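Local coordinates for putative uncharacterized protein (Streptococcus mutans, PDB 3L7N), which is uncharacterised but, as a member of the type-1 glutamine amidotransferase family, probably hydrolyses glutamine to supply ammonia to an acceptor, at residues Leu117-Glu122 against Ser134-Val139. Sequence-based numbering, arbitrary orientation.
Sequences LISLTE and SDDLLV
Ile118 and Leu137 form the antiparallel hydrogen-bonded pair of two strands whose short axes run at 144°, Ile118 N to Leu137 O and Leu137 N to Ile118 O both measuring 3.0 Å. Just beyond the paired strands, Leu120 N, in the last residue of strand 115-120, bonds to O of the loop residue Asp135 at 2.8 Å. On the face bearing Leu117, Ser119, Asp136 and Leu138, Ser119 OG donates to Asp136 OD1 (2.8 Å), meeting that oxygen nearly along its C-O axis. Asp136 chi1 of -62° puts CG anti to the carbonyl carbon, on the side where OD1 meets Ser119 OG. Leu117 CD2 packs 3.3 Å from Asp136 CB. Leu117 also crosses Leu138 at about a right angle, its CG lying 3.6 Å from Leu138 CD1. Ile118 and Leu137 point to the opposite face, where Ile118 CG2 meets Val139 CG2 at 3.5 Å, the two side chains crossing at about a right angle; Val139 continues onto Cys178 and Leu180. Ser134 OG reaches Asp136 O (2.6 Å) from above the carbonyl plane, tying the incoming loop to the strand's first residue. Ser119 also pairs with Ile158 of strand 154-158, so strand 115-120 is interior to the sheet. The contact is an antiparallel beta-ladder in the antiparallel part of this glutamine amidotransferase's mixed sheet.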
# COMPACT_ATOMS: atom_id res chain seq x y z
N LEU A 117 -12.81 8.87 3.83
CA LEU A 117 -11.88 9.91 4.20
C LEU A 117 -10.78 9.32 5.00
O LEU A 117 -10.99 8.45 5.83
CB LEU A 117 -12.58 11.02 5.01
CG LEU A 117 -13.38 12.11 4.29
CD1 LEU A 117 -14.33 12.79 5.30
CD2 LEU A 117 -12.45 13.17 3.59
N ILE A 118 -9.58 9.73 4.70
CA ILE A 118 -8.49 9.70 5.64
C ILE A 118 -8.23 11.16 6.00
O ILE A 118 -8.69 12.08 5.25
CB ILE A 118 -7.17 9.05 5.00
CG1 ILE A 118 -6.78 9.79 3.73
CG2 ILE A 118 -7.37 7.51 4.73
CD1 ILE A 118 -5.35 9.91 3.52
N SER A 119 -7.50 11.38 7.12
CA SER A 119 -7.33 12.71 7.74
C SER A 119 -5.91 12.86 8.23
O SER A 119 -5.43 12.02 9.03
CB SER A 119 -8.28 12.86 8.95
OG SER A 119 -9.55 12.26 8.71
N LEU A 120 -5.22 13.93 7.83
CA LEU A 120 -3.84 14.10 8.25
C LEU A 120 -3.71 14.29 9.75
O LEU A 120 -4.47 15.03 10.37
CB LEU A 120 -3.15 15.26 7.52
CG LEU A 120 -3.19 15.24 6.01
CD1 LEU A 120 -2.18 16.19 5.40
CD2 LEU A 120 -2.95 13.87 5.54
N THR A 121 -2.77 13.59 10.32
CA THR A 121 -2.27 13.82 11.58
C THR A 121 -1.57 15.18 11.62
O THR A 121 -1.38 15.83 10.56
CB THR A 121 -1.28 12.77 11.87
OG1 THR A 121 -1.97 11.56 12.17
CG2 THR A 121 -0.46 13.13 12.97
N GLU A 122 -1.20 15.63 12.83
CA GLU A 122 -0.34 16.82 13.02
C GLU A 122 0.96 16.64 12.34
O GLU A 122 1.50 17.58 11.76
CB GLU A 122 -0.07 17.04 14.52
CG GLU A 122 -1.17 17.81 15.26
CD GLU A 122 -1.58 19.08 14.51
OE1 GLU A 122 -0.64 19.75 13.89
OE2 GLU A 122 -2.83 19.38 14.45
N SER A 134 -5.27 17.88 0.79
CA SER A 134 -6.20 18.53 1.73
C SER A 134 -6.24 17.70 3.08
O SER A 134 -5.95 16.49 3.08
CB SER A 134 -7.58 18.61 1.13
OG SER A 134 -8.12 17.31 0.96
N ASP A 135 -6.61 18.35 4.19
CA ASP A 135 -6.58 17.65 5.53
C ASP A 135 -7.37 16.36 5.55
O ASP A 135 -7.05 15.43 6.32
CB ASP A 135 -7.15 18.55 6.59
CG ASP A 135 -6.28 19.68 6.89
OD1 ASP A 135 -5.16 19.80 6.24
OD2 ASP A 135 -6.68 20.48 7.79
N ASP A 136 -8.51 16.39 4.85
CA ASP A 136 -9.35 15.21 4.64
C ASP A 136 -9.50 14.93 3.13
O ASP A 136 -9.78 15.87 2.31
CB ASP A 136 -10.74 15.40 5.26
CG ASP A 136 -10.70 15.59 6.79
OD1 ASP A 136 -10.12 14.72 7.52
OD2 ASP A 136 -11.27 16.60 7.26
N LEU A 137 -9.34 13.64 2.76
CA LEU A 137 -9.33 13.21 1.37
C LEU A 137 -10.01 11.91 1.25
O LEU A 137 -9.79 11.02 2.03
CB LEU A 137 -7.92 13.06 0.89
CG LEU A 137 -7.70 12.75 -0.58
CD1 LEU A 137 -8.39 13.83 -1.51
CD2 LEU A 137 -6.22 12.70 -0.82
N LEU A 138 -10.86 11.77 0.26
CA LEU A 138 -11.45 10.49 0.02
C LEU A 138 -10.45 9.55 -0.79
O LEU A 138 -9.90 9.94 -1.86
CB LEU A 138 -12.81 10.63 -0.67
CG LEU A 138 -13.90 9.85 0.09
CD1 LEU A 138 -14.47 10.64 1.24
CD2 LEU A 138 -14.93 9.49 -0.77
N VAL A 139 -10.09 8.41 -0.17
CA VAL A 139 -9.16 7.46 -0.78
C VAL A 139 -9.72 6.07 -0.68
O VAL A 139 -10.73 5.83 0.05
CB VAL A 139 -7.70 7.50 -0.12
CG1 VAL A 139 -7.11 8.90 -0.19
CG2 VAL A 139 -7.71 6.91 1.30